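Local coordinates for protein putative esterase (PDB 5VOL) that hydrolyses ferulic acid esters of arabinoxylan as a carbohydrate esterase of family 1, working in synergy with xylanases, at residues 45-50 with 263-268; 72-75 with 80-83; 198-203 with 233-238; 215-220 with 227-232. All coordinates share one frame; numbering follows the deposited sequence.

Contact 1 of 4, residues 45-50 with 263-268; sequences PVLYLL and QCLPFV
Leu47 and Leu265 meet at about a right angle, methyl against methyl, with Leu47 CD2 3.7 Å from Leu265 CD2. The CB of Leu47 already points from strand 46-50 toward the helix, and with CG anti to its backbone N (chi1 172°) the forked end spreads over one face of that helix. Its two methyls divide the work. CD2 takes Leu265 and also sits 4.3 Å from Cys264 SG, while CD1 reaches the next turn, 4.3 Å from Val268 CG1. Leu265 arrives differently: its CB does not aim at the strand, and the outer end of the side chain closes the gap. Cys264 and Val268, four residues apart, lie on the same helical face, and the backbone bond from Val268 N to Cys264 O (3.0 Å) keeps that spacing. A leucine suits the strand position because it is branched at its tip, so that it touches three residues at once, and long enough, with the helical side chains, to bridge axes that come within 10.6 Å. The compact Cys264 and Val268 allow it to settle between them. Strand and helix run at 145°, closer to antiparallel than parallel. This is the layering of an alpha/beta hydrolase fold, in which helix 254-271 lies on the central sheet; Cys264 and Val268 also rest on the neighbouring strand 133-138, and Leu265 turns as well to helix 66-76. Every touching residue is buried and every touch is apolar, so the contact depends on shape and on exclusion of water rather than on polar bonds.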
loop_
_atom_site.group_PDB
_atom_site.type_symbol
_atom_site.label_atom_id
_atom_site.label_comp_id
_atom_site.label_asym_id
_atom_site.label_seq_id
_atom_site.Cartn_x
_atom_site.Cartn_y
_atom_site.Cartn_z
ATOM N N PRO C 45 -15.890 17.217 14.150
ATOM C CA PRO C 45 -15.556 16.109 15.038
ATOM C C PRO C 45 -14.168 16.328 15.643
ATOM O O PRO C 45 -13.447 17.236 15.225
ATOM C CB PRO C 45 -15.590 14.876 14.123
ATOM C CG PRO C 45 -15.605 15.398 12.737
ATOM C CD PRO C 45 -16.113 16.786 12.753
ATOM N N VAL C 46 -13.814 15.520 16.634
ATOM C CA VAL C 46 -12.517 15.661 17.272
ATOM C C VAL C 46 -11.858 14.306 17.471
ATOM O O VAL C 46 -12.516 13.303 17.779
ATOM C CB VAL C 46 -12.613 16.399 18.641
ATOM C CG1 VAL C 46 -13.411 15.581 19.637
ATOM C CG2 VAL C 46 -11.212 16.682 19.183
ATOM N N LEU C 47 -10.549 14.294 17.248
ATOM C CA LEU C 47 -9.707 13.163 17.580
ATOM C C LEU C 47 -8.708 13.584 18.668
ATOM O O LEU C 47 -7.912 14.506 18.465
ATOM C CB LEU C 47 -8.945 12.650 16.343
ATOM C CG LEU C 47 -7.879 11.583 16.622
ATOM C CD1 LEU C 47 -8.528 10.301 17.116
ATOM C CD2 LEU C 47 -7.038 11.303 15.359
ATOM N N TYR C 48 -8.751 12.907 19.813
ATOM C CA TYR C 48 -7.708 13.078 20.822
ATOM C C TYR C 48 -6.557 12.147 20.460
ATOM O O TYR C 48 -6.723 10.941 20.362
ATOM C CB TYR C 48 -8.264 12.814 22.234
ATOM C CG TYR C 48 -9.279 13.875 22.593
ATOM C CD1 TYR C 48 -8.869 15.095 23.129
ATOM C CD2 TYR C 48 -10.635 13.690 22.334
ATOM C CE1 TYR C 48 -9.786 16.095 23.418
ATOM C CE2 TYR C 48 -11.555 14.681 22.616
ATOM C CZ TYR C 48 -11.126 15.877 23.167
ATOM O OH TYR C 48 -12.036 16.872 23.441
ATOM N N LEU C 49 -5.393 12.722 20.216
ATOM C CA LEU C 49 -4.258 11.935 19.753
ATOM C C LEU C 49 -3.101 12.023 20.765
ATOM O O LEU C 49 -2.424 13.042 20.856
ATOM C CB LEU C 49 -3.817 12.425 18.376
ATOM C CG LEU C 49 -2.676 11.702 17.649
ATOM C CD1 LEU C 49 -3.049 10.248 17.392
ATOM C CD2 LEU C 49 -2.416 12.406 16.329
ATOM N N LEU C 50 -2.864 10.932 21.476
ATOM C CA LEU C 50 -2.003 10.941 22.665
ATOM C C LEU C 50 -0.561 10.501 22.394
ATOM O O LEU C 50 -0.317 9.573 21.601
ATOM C CB LEU C 50 -2.622 10.037 23.744
ATOM C CG LEU C 50 -4.103 10.251 24.073
ATOM C CD1 LEU C 50 -4.550 9.321 25.211
ATOM C CD2 LEU C 50 -4.424 11.718 24.426
ATOM N N GLN C 263 -3.810 5.145 8.261
ATOM C CA GLN C 263 -4.919 4.219 8.507
ATOM C C GLN C 263 -5.896 4.781 9.544
ATOM O O GLN C 263 -7.127 4.616 9.435
ATOM C CB GLN C 263 -4.380 2.863 8.960
ATOM C CG GLN C 263 -3.736 2.100 7.814
ATOM C CD GLN C 263 -2.600 1.188 8.249
ATOM O OE1 GLN C 263 -1.751 0.823 7.428
ATOM N NE2 GLN C 263 -2.580 0.802 9.535
ATOM N N CYS C 264 -5.338 5.450 10.549
ATOM C CA CYS C 264 -6.128 5.983 11.663
ATOM C C CYS C 264 -7.104 7.070 11.240
ATOM O O CYS C 264 -8.269 7.025 11.599
ATOM C CB CYS C 264 -5.204 6.532 12.754
ATOM S SG CYS C 264 -6.068 7.261 14.171
ATOM N N LEU C 265 -6.631 8.055 10.491
ATOM C CA LEU C 265 -7.489 9.183 10.156
ATOM C C LEU C 265 -8.673 8.791 9.254
ATOM O O LEU C 265 -9.818 9.210 9.513
ATOM C CB LEU C 265 -6.654 10.294 9.527
ATOM C CG LEU C 265 -5.643 10.874 10.539
ATOM C CD1 LEU C 265 -4.712 11.864 9.852
ATOM C CD2 LEU C 265 -6.382 11.536 11.731
ATOM N N PRO C 266 -8.431 7.965 8.221
ATOM C CA PRO C 266 -9.608 7.491 7.465
ATOM C C PRO C 266 -10.533 6.596 8.288
ATOM O O PRO C 266 -11.746 6.614 8.082
ATOM C CB PRO C 266 -8.991 6.700 6.286
ATOM C CG PRO C 266 -7.637 7.347 6.074
ATOM C CD PRO C 266 -7.164 7.699 7.512
ATOM N N PHE C 267 -9.962 5.816 9.202
ATOM C CA PHE C 267 -10.732 4.931 10.068
ATOM C C PHE C 267 -11.730 5.695 10.937
ATOM O O PHE C 267 -12.920 5.392 10.912
ATOM C CB PHE C 267 -9.793 4.103 10.949
ATOM C CG PHE C 267 -10.474 3.417 12.108
ATOM C CD1 PHE C 267 -11.331 2.336 11.900
ATOM C CD2 PHE C 267 -10.221 3.824 13.410
ATOM C CE1 PHE C 267 -11.949 1.694 12.967
ATOM C CE2 PHE C 267 -10.836 3.184 14.495
ATOM C CZ PHE C 267 -11.698 2.118 14.270
ATOM N N VAL C 268 -11.269 6.680 11.710
ATOM C CA VAL C 268 -12.216 7.414 12.559
ATOM C C VAL C 268 -13.211 8.198 11.697
ATOM O O VAL C 268 -14.380 8.355 12.063
ATOM C CB VAL C 268 -11.500 8.363 13.562
ATOM C CG1 VAL C 268 -10.568 7.558 14.449
ATOM C CG2 VAL C 268 -10.725 9.438 12.844
#

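Contact 2 of 4, residues 72-75 with 80-83; sequences RLVA and CEMI
Val74, on helix 66-76, touches Cys80 and Glu81 across the short loop leading to strand 83-87, one methyl to each. The apolar part is the meeting of Val74 CG1 with the methylene Glu81 CG at 4.0 Å, two side chains that cross obliquely. CG1 stands anti to the backbone N of Val74 (chi1 163°), which carries it out to the glutamate. The second touch is methyl against backbone: Val74 CG2 lies 4.0 Å from Cys80 O, the chain passing close enough for the CA atoms of Val74 and Cys80 to stand 5.6 Å apart. Cys80 therefore takes part through its carbonyl, for its CB points away from the helix. Polar interactions lie around this patch. Glu81, extended beyond CG, carries its carboxylate clear of the valine to a salt bridge with Lys42 and a hydrogen bond with Ser35, while Cys80 N is bonded to Thr269 OG1 of helix 254-271. A backbone hydrogen bond between Leu73 and Ala79 ties the helix end to the loop, and Arg72 makes a salt bridge to Asp253 of a neighbouring subunit. The loop thus belongs to a helix-to-strand connection of the alpha/beta fold, away from the calcium sites. Valine suits this partly exposed place because its two short branches can cover a methylene and a peptide together; glutamate suits its own because its methylenes pack on the valine while its carboxylate reaches Lys42 and Ser35. The chemistry implies a small van der Waals contact, 112 Å² counting both sides, while the loop is also held by the Glu81 salt bridge and by backbone bonds.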
loop_
_atom_site.group_PDB
_atom_site.type_symbol
_atom_site.label_atom_id
_atom_site.label_comp_id
_atom_site.label_asym_id
_atom_site.label_seq_id
_atom_site.Cartn_x
_atom_site.Cartn_y
_atom_site.Cartn_z
ATOM N N ARG C 72 -3.211 16.263 3.021
ATOM C CA ARG C 72 -3.346 15.230 1.996
ATOM C C ARG C 72 -4.709 14.517 2.067
ATOM O O ARG C 72 -5.446 14.457 1.072
ATOM C CB ARG C 72 -2.195 14.209 2.120
ATOM C CG ARG C 72 -2.353 12.973 1.241
ATOM C CD ARG C 72 -1.859 13.237 -0.189
ATOM N NE ARG C 72 -0.400 13.194 -0.321
ATOM C CZ ARG C 72 0.383 14.262 -0.447
ATOM N NH1 ARG C 72 1.695 14.109 -0.581
ATOM N NH2 ARG C 72 -0.136 15.483 -0.458
ATOM N N LEU C 73 -5.061 13.982 3.232
ATOM C CA LEU C 73 -6.242 13.139 3.322
ATOM C C LEU C 73 -7.547 13.949 3.269
ATOM O O LEU C 73 -8.575 13.448 2.808
ATOM C CB LEU C 73 -6.177 12.276 4.588
ATOM C CG LEU C 73 -5.008 11.275 4.559
ATOM C CD1 LEU C 73 -4.958 10.395 5.793
ATOM C CD2 LEU C 73 -5.045 10.410 3.295
ATOM N N VAL C 74 -7.513 15.205 3.706
ATOM C CA VAL C 74 -8.703 16.043 3.587
ATOM C C VAL C 74 -8.960 16.356 2.106
ATOM O O VAL C 74 -10.096 16.301 1.650
ATOM C CB VAL C 74 -8.575 17.350 4.402
ATOM C CG1 VAL C 74 -9.596 18.366 3.940
ATOM C CG2 VAL C 74 -8.716 17.062 5.922
ATOM N N ALA C 75 -7.906 16.648 1.354
ATOM C CA ALA C 75 -8.047 16.992 -0.068
ATOM C C ALA C 75 -8.555 15.823 -0.916
ATOM O O ALA C 75 -9.248 16.036 -1.898
ATOM C CB ALA C 75 -6.740 17.497 -0.617
ATOM N N CYS C 80 -12.193 13.405 6.884
ATOM C CA CYS C 80 -12.978 14.632 6.998
ATOM C C CYS C 80 -12.199 15.668 7.811
ATOM O O CYS C 80 -11.256 15.330 8.535
ATOM C CB CYS C 80 -14.334 14.357 7.651
ATOM S SG CYS C 80 -14.200 13.913 9.419
ATOM N N GLU C 81 -12.556 16.939 7.676
ATOM C CA GLU C 81 -11.954 17.936 8.541
ATOM C C GLU C 81 -12.331 17.618 9.991
ATOM O O GLU C 81 -13.461 17.242 10.288
ATOM C CB GLU C 81 -12.400 19.338 8.162
ATOM C CG GLU C 81 -11.871 19.826 6.837
ATOM C CD GLU C 81 -12.136 21.302 6.663
ATOM O OE1 GLU C 81 -13.261 21.725 6.987
ATOM O OE2 GLU C 81 -11.230 22.042 6.240
ATOM N N MET C 82 -11.365 17.728 10.888
ATOM C CA MET C 82 -11.596 17.412 12.289
ATOM C C MET C 82 -10.583 18.158 13.141
ATOM O O MET C 82 -9.492 18.488 12.674
ATOM C CB MET C 82 -11.488 15.900 12.547
ATOM C CG MET C 82 -10.036 15.333 12.502
ATOM S SD MET C 82 -9.967 13.524 12.647
ATOM C CE MET C 82 -10.111 13.042 10.905
ATOM N N ILE C 83 -10.963 18.435 14.382
ATOM C CA ILE C 83 -10.030 18.958 15.379
ATOM C C ILE C 83 -9.174 17.792 15.871
ATOM O O ILE C 83 -9.701 16.718 16.189
ATOM C CB ILE C 83 -10.774 19.623 16.582
ATOM C CG1 ILE C 83 -11.769 20.684 16.091
ATOM C CG2 ILE C 83 -9.786 20.207 17.583
ATOM C CD1 ILE C 83 -11.133 21.846 15.351
#

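Contact 3 of 4, residues 198-203 with 233-238; sequences YVMEAD and YQAMRN
Two helices on the outside of the alpha/beta hydrolase fold meet here: the last turn of helix 195-200, through Val199 and Met200, lies against Ala235 and Met236 near the end of helix 226-238. The approach is close, with the CA atoms of Met200 and Ala235 6.0 Å apart, and alanine is the residue type that permits it. Val199 aims at the second helix, where its two methyls part. CG1, anti to the backbone N (chi1 180°), comes down on the helix backbone, 3.6 Å from Ala235 O. CG2 goes the other way and meets the thioether, 3.8 Å from Met236 SD. The side chains of Val199 and Met236 lie at about a right angle, and Met236 can present its sulfur although its CB points away, because its chain bends at chi2 and chi3. Methionine suits such a place, because its flexible chain can bend to bring SD or CE against the other helix. After Met200 the chain leaves the helix, and Asp203 caps the next one through a bond from Arg206 N to its OD1. Helix 226-238 is also bound to a neighbouring subunit, where Arg237 pairs with Asp227 of that subunit and Tyr233 OH is bonded to Asp221 O of that subunit. Arg237 is steadied within its own chain too: NH2 gives Asn238 OD1 a hydrogen bond of 3.2 Å, with the acceptor almost in the guanidinium plane. Exposed Met200, its chain likewise bent, places its terminal methyl, CE, over the alanine, 3.7 Å from Ala235 CB.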
loop_
_atom_site.group_PDB
_atom_site.type_symbol
_atom_site.label_atom_id
_atom_site.label_comp_id
_atom_site.label_asym_id
_atom_site.label_seq_id
_atom_site.Cartn_x
_atom_site.Cartn_y
_atom_site.Cartn_z
ATOM N N TYR C 198 -9.061 -5.923 31.564
ATOM C CA TYR C 198 -10.380 -5.316 31.480
ATOM C C TYR C 198 -11.312 -6.120 30.584
ATOM O O TYR C 198 -12.498 -6.270 30.880
ATOM C CB TYR C 198 -10.285 -3.886 30.965
ATOM C CG TYR C 198 -11.556 -3.115 31.186
ATOM C CD1 TYR C 198 -12.577 -3.134 30.247
ATOM C CD2 TYR C 198 -11.747 -2.381 32.348
ATOM C CE1 TYR C 198 -13.753 -2.435 30.457
ATOM C CE2 TYR C 198 -12.912 -1.678 32.562
ATOM C CZ TYR C 198 -13.913 -1.713 31.614
ATOM O OH TYR C 198 -15.075 -1.007 31.823
ATOM N N VAL C 199 -10.770 -6.642 29.487
ATOM C CA VAL C 199 -11.556 -7.483 28.589
ATOM C C VAL C 199 -11.701 -8.894 29.148
ATOM O O VAL C 199 -12.781 -9.461 29.115
ATOM C CB VAL C 199 -10.929 -7.552 27.175
ATOM C CG1 VAL C 199 -11.781 -8.450 26.252
ATOM C CG2 VAL C 199 -10.794 -6.138 26.607
ATOM N N MET C 200 -10.615 -9.445 29.679
ATOM C CA MET C 200 -10.613 -10.824 30.179
ATOM C C MET C 200 -11.653 -11.072 31.264
ATOM O O MET C 200 -12.244 -12.144 31.323
ATOM C CB MET C 200 -9.243 -11.190 30.735
ATOM C CG MET C 200 -8.094 -10.965 29.790
ATOM S SD MET C 200 -7.326 -12.522 29.364
ATOM C CE MET C 200 -8.585 -13.190 28.273
ATOM N N GLU C 201 -11.856 -10.076 32.121
ATOM C CA GLU C 201 -12.761 -10.205 33.257
ATOM C C GLU C 201 -14.164 -9.709 32.931
ATOM O O GLU C 201 -15.017 -9.618 33.808
ATOM C CB GLU C 201 -12.206 -9.434 34.462
ATOM C CG GLU C 201 -12.288 -7.928 34.296
ATOM C CD GLU C 201 -11.517 -7.164 35.359
ATOM O OE1 GLU C 201 -10.825 -7.807 36.182
ATOM O OE2 GLU C 201 -11.606 -5.915 35.361
ATOM N N ALA C 202 -14.413 -9.395 31.665
ATOM C CA ALA C 202 -15.695 -8.812 31.275
ATOM C C ALA C 202 -16.881 -9.759 31.493
ATOM O O ALA C 202 -16.801 -10.951 31.185
ATOM C CB ALA C 202 -15.644 -8.384 29.810
ATOM N N ASP C 203 -17.982 -9.228 32.019
ATOM C CA ASP C 203 -19.246 -9.964 31.999
ATOM C C ASP C 203 -20.015 -9.584 30.739
ATOM O O ASP C 203 -19.538 -8.782 29.937
ATOM C CB ASP C 203 -20.085 -9.686 33.248
ATOM C CG ASP C 203 -20.357 -8.210 33.462
ATOM O OD1 ASP C 203 -20.132 -7.407 32.534
ATOM O OD2 ASP C 203 -20.807 -7.848 34.570
ATOM N N TYR C 233 -5.894 -8.450 21.594
ATOM C CA TYR C 233 -6.707 -8.814 20.438
ATOM C C TYR C 233 -7.375 -10.174 20.654
ATOM O O TYR C 233 -8.579 -10.321 20.442
ATOM C CB TYR C 233 -5.879 -8.836 19.142
ATOM C CG TYR C 233 -6.738 -9.257 17.968
ATOM C CD1 TYR C 233 -7.874 -8.524 17.620
ATOM C CD2 TYR C 233 -6.447 -10.404 17.242
ATOM C CE1 TYR C 233 -8.685 -8.914 16.569
ATOM C CE2 TYR C 233 -7.250 -10.802 16.184
ATOM C CZ TYR C 233 -8.365 -10.055 15.859
ATOM O OH TYR C 233 -9.166 -10.453 14.813
ATOM N N GLN C 234 -6.597 -11.165 21.079
ATOM C CA GLN C 234 -7.144 -12.491 21.349
ATOM C C GLN C 234 -8.301 -12.427 22.359
ATOM O O GLN C 234 -9.349 -13.041 22.136
ATOM C CB GLN C 234 -6.039 -13.435 21.829
ATOM C CG GLN C 234 -5.087 -13.842 20.690
ATOM C CD GLN C 234 -3.891 -14.646 21.155
ATOM O OE1 GLN C 234 -3.361 -14.428 22.253
ATOM N NE2 GLN C 234 -3.441 -15.577 20.309
ATOM N N ALA C 235 -8.139 -11.653 23.432
ATOM C CA ALA C 235 -9.227 -11.482 24.406
ATOM C C ALA C 235 -10.471 -10.847 23.771
ATOM O O ALA C 235 -11.591 -11.286 24.013
ATOM C CB ALA C 235 -8.763 -10.647 25.595
ATOM N N MET C 236 -10.271 -9.809 22.964
ATOM C CA MET C 236 -11.377 -9.160 22.264
ATOM C C MET C 236 -12.116 -10.146 21.342
ATOM O O MET C 236 -13.336 -10.308 21.431
ATOM C CB MET C 236 -10.865 -7.972 21.447
ATOM C CG MET C 236 -10.419 -6.787 22.286
ATOM S SD MET C 236 -11.809 -5.856 22.948
ATOM C CE MET C 236 -12.191 -4.774 21.565
ATOM N N ARG C 237 -11.364 -10.794 20.458
ATOM C CA ARG C 237 -11.922 -11.752 19.513
ATOM C C ARG C 237 -12.659 -12.863 20.255
ATOM O O ARG C 237 -13.801 -13.180 19.933
ATOM C CB ARG C 237 -10.811 -12.335 18.634
ATOM C CG ARG C 237 -11.281 -13.195 17.474
ATOM C CD ARG C 237 -10.126 -14.071 16.998
ATOM N NE ARG C 237 -9.601 -14.857 18.113
ATOM C CZ ARG C 237 -8.409 -15.443 18.131
ATOM N NH1 ARG C 237 -7.598 -15.351 17.086
ATOM N NH2 ARG C 237 -8.025 -16.126 19.199
ATOM N N ASN C 238 -12.010 -13.445 21.261
ATOM C CA ASN C 238 -12.611 -14.536 22.020
ATOM C C ASN C 238 -13.870 -14.108 22.750
ATOM O O ASN C 238 -14.721 -14.938 23.068
ATOM C CB ASN C 238 -11.615 -15.112 23.025
ATOM C CG ASN C 238 -10.445 -15.810 22.350
ATOM O OD1 ASN C 238 -10.520 -16.173 21.173
ATOM N ND2 ASN C 238 -9.356 -15.995 23.091
#

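Contact 4 of 4, residues 215-220 with 227-232; sequences WFVDCG and DRNIEF
Strand 215-218 and helix 227-232 run nearly antiparallel, at 154°, with their axes 9.6 Å apart at closest approach. Across that gap Val217 reaches with both branches: CG1 lies 3.6 Å from Asn229 OD1, and CG2 is 3.6 Å from Phe232 CE2. A beta-branched residue suits an extended strand, and here it serves two helical positions one turn apart. Phe232, with CG anti to its backbone N (chi1 173°), extends its ring toward the sheet, where Trp215 CE3 comes up at the ring edge, near its plane, 4.4 Å from Phe232 CZ. Just past the end of the strand, Cys219 lies beside the amide of Asn229, its SG 3.7 Å from ND2. The amide is buried beside valine and cysteine, but its nitrogen is satisfied: Asn229 ND2 bonds to Leu225 O and to Ala164 O. Two carbonyls thus fix the rotation of a buried side chain and tie the start of the helix to a nearby loop. Cys219 also touches residues whose arrangement is consistent with the Ser-His-Asp triad of an esterase. Elsewhere on the helix, Arg228 NH1 makes a salt bridge of 2.7 Å to Glu231 OE2, which uses its syn lone pair and lies close to the guanidinium plane. The pairing is one half of a beta-alpha-beta unit: strand 214-218 passes through helix 226-238 to strand 244-246, next to it in the sheet. Helix 140-151 flanks Trp215 and Phe232, and helix 195-200 also packs on Phe232, through Cys195, Val196 and Val199.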
loop_
_atom_site.group_PDB
_atom_site.type_symbol
_atom_site.label_atom_id
_atom_site.label_comp_id
_atom_site.label_asym_id
_atom_site.label_seq_id
_atom_site.Cartn_x
_atom_site.Cartn_y
_atom_site.Cartn_z
ATOM N N TRP C 215 -12.929 -0.582 17.310
ATOM C CA TRP C 215 -11.543 -0.759 17.763
ATOM C C TRP C 215 -10.578 -1.114 16.633
ATOM O O TRP C 215 -10.889 -1.941 15.781
ATOM C CB TRP C 215 -11.468 -1.857 18.829
ATOM C CG TRP C 215 -12.446 -1.698 19.958
ATOM C CD1 TRP C 215 -13.735 -2.139 19.988
ATOM C CD2 TRP C 215 -12.202 -1.086 21.240
ATOM N NE1 TRP C 215 -14.311 -1.841 21.197
ATOM C CE2 TRP C 215 -13.396 -1.189 21.983
ATOM C CE3 TRP C 215 -11.094 -0.465 21.821
ATOM C CZ2 TRP C 215 -13.521 -0.683 23.286
ATOM C CZ3 TRP C 215 -11.215 0.037 23.126
ATOM C CH2 TRP C 215 -12.426 -0.071 23.835
ATOM N N PHE C 216 -9.400 -0.503 16.644
ATOM C CA PHE C 216 -8.354 -0.799 15.661
ATOM C C PHE C 216 -7.026 -0.909 16.416
ATOM O O PHE C 216 -6.612 0.040 17.076
ATOM C CB PHE C 216 -8.302 0.303 14.592
ATOM C CG PHE C 216 -7.676 -0.118 13.279
ATOM C CD1 PHE C 216 -6.342 -0.508 13.208
ATOM C CD2 PHE C 216 -8.428 -0.090 12.103
ATOM C CE1 PHE C 216 -5.761 -0.874 11.995
ATOM C CE2 PHE C 216 -7.861 -0.451 10.884
ATOM C CZ PHE C 216 -6.522 -0.856 10.822
ATOM N N VAL C 217 -6.383 -2.069 16.340
ATOM C CA VAL C 217 -5.104 -2.304 17.007
ATOM C C VAL C 217 -3.993 -2.523 15.978
ATOM O O VAL C 217 -4.095 -3.397 15.107
ATOM C CB VAL C 217 -5.205 -3.505 17.954
ATOM C CG1 VAL C 217 -3.842 -3.833 18.566
ATOM C CG2 VAL C 217 -6.256 -3.204 19.041
ATOM N N ASP C 218 -2.927 -1.734 16.089
ATOM C CA ASP C 218 -1.879 -1.666 15.063
ATOM C C ASP C 218 -0.505 -1.697 15.732
ATOM O O ASP C 218 -0.162 -0.745 16.426
ATOM C CB ASP C 218 -2.066 -0.378 14.252
ATOM C CG ASP C 218 -1.110 -0.238 13.092
ATOM O OD1 ASP C 218 -0.435 -1.216 12.703
ATOM O OD2 ASP C 218 -1.066 0.887 12.544
ATOM N N CYS C 219 0.267 -2.774 15.532
ATOM C CA CYS C 219 1.549 -2.966 16.247
ATOM C C CYS C 219 2.550 -3.779 15.422
ATOM O O CYS C 219 2.187 -4.800 14.832
ATOM C CB CYS C 219 1.309 -3.657 17.591
ATOM S SG CYS C 219 2.796 -3.817 18.656
ATOM N N GLY C 220 3.800 -3.322 15.378
ATOM C CA GLY C 220 4.799 -3.870 14.475
ATOM C C GLY C 220 5.343 -5.227 14.871
ATOM O O GLY C 220 5.370 -5.573 16.051
ATOM N N ASP C 227 3.549 -8.700 21.998
ATOM C CA ASP C 227 2.932 -9.813 22.710
ATOM C C ASP C 227 1.709 -9.386 23.530
ATOM O O ASP C 227 0.706 -10.113 23.573
ATOM C CB ASP C 227 3.973 -10.511 23.597
ATOM C CG ASP C 227 4.883 -11.441 22.802
ATOM O OD1 ASP C 227 4.717 -11.536 21.561
ATOM O OD2 ASP C 227 5.771 -12.079 23.410
ATOM N N ARG C 228 1.766 -8.216 24.163
ATOM C CA ARG C 228 0.615 -7.729 24.924
ATOM C C ARG C 228 -0.539 -7.290 24.019
ATOM O O ARG C 228 -1.706 -7.390 24.398
ATOM C CB ARG C 228 1.004 -6.559 25.826
ATOM C CG ARG C 228 1.948 -6.927 26.956
ATOM C CD ARG C 228 1.415 -8.069 27.789
ATOM N NE ARG C 228 2.151 -8.202 29.053
ATOM C CZ ARG C 228 2.325 -9.350 29.699
ATOM N NH1 ARG C 228 1.820 -10.479 29.210
ATOM N NH2 ARG C 228 3.014 -9.373 30.836
ATOM N N ASN C 229 -0.213 -6.755 22.847
ATOM C CA ASN C 229 -1.267 -6.328 21.920
ATOM C C ASN C 229 -1.966 -7.552 21.353
ATOM O O ASN C 229 -3.170 -7.537 21.099
ATOM C CB ASN C 229 -0.697 -5.445 20.807
ATOM C CG ASN C 229 -0.571 -4.010 21.231
ATOM O OD1 ASN C 229 -1.559 -3.275 21.257
ATOM N ND2 ASN C 229 0.638 -3.609 21.630
ATOM N N ILE C 230 -1.200 -8.622 21.180
ATOM C CA ILE C 230 -1.752 -9.887 20.743
ATOM C C ILE C 230 -2.732 -10.414 21.783
ATOM O O ILE C 230 -3.834 -10.860 21.442
ATOM C CB ILE C 230 -0.636 -10.924 20.473
ATOM C CG1 ILE C 230 0.075 -10.599 19.150
ATOM C CG2 ILE C 230 -1.214 -12.328 20.466
ATOM C CD1 ILE C 230 1.314 -11.463 18.858
ATOM N N GLU C 231 -2.343 -10.357 23.057
ATOM C CA GLU C 231 -3.227 -10.822 24.121
ATOM C C GLU C 231 -4.504 -10.001 24.161
ATOM O O GLU C 231 -5.590 -10.531 24.399
ATOM C CB GLU C 231 -2.536 -10.749 25.496
ATOM C CG GLU C 231 -1.340 -11.647 25.660
ATOM C CD GLU C 231 -0.623 -11.375 26.984
ATOM O OE1 GLU C 231 -1.306 -11.039 27.979
ATOM O OE2 GLU C 231 0.613 -11.469 27.019
ATOM N N PHE C 232 -4.378 -8.696 23.965
ATOM C CA PHE C 232 -5.560 -7.856 23.929
ATOM C C PHE C 232 -6.474 -8.274 22.775
ATOM O O PHE C 232 -7.687 -8.434 22.948
ATOM C CB PHE C 232 -5.172 -6.389 23.782
ATOM C CG PHE C 232 -6.343 -5.476 23.581
ATOM C CD1 PHE C 232 -7.025 -4.953 24.666
ATOM C CD2 PHE C 232 -6.771 -5.148 22.303
ATOM C CE1 PHE C 232 -8.108 -4.110 24.482
ATOM C CE2 PHE C 232 -7.847 -4.304 22.113
ATOM C CZ PHE C 232 -8.517 -3.786 23.198
#

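How the contacts relate
Contacts 1 and 4 both reach the eight-stranded mixed sheet, their centres about 17 Å apart, and they meet where Phe267 packs on Phe216. Contact 2 is about 10 Å from contact 1, centre to centre, and joins it through backbone bonds of Ile83 to Pro45 and Leu47, as strand 83-87 runs beside strand 46-50. Contact 3 shares helix 226-238 with contact 4, about 12 Å between centres, and Met236 packs on Trp215. Contacts 2, 3 and 4 are all nested inside the loop closed by contact 1, with contact 4 inside contact 3. The earliest strand and last helix of these segments therefore enclose the rest within one alpha/beta fold.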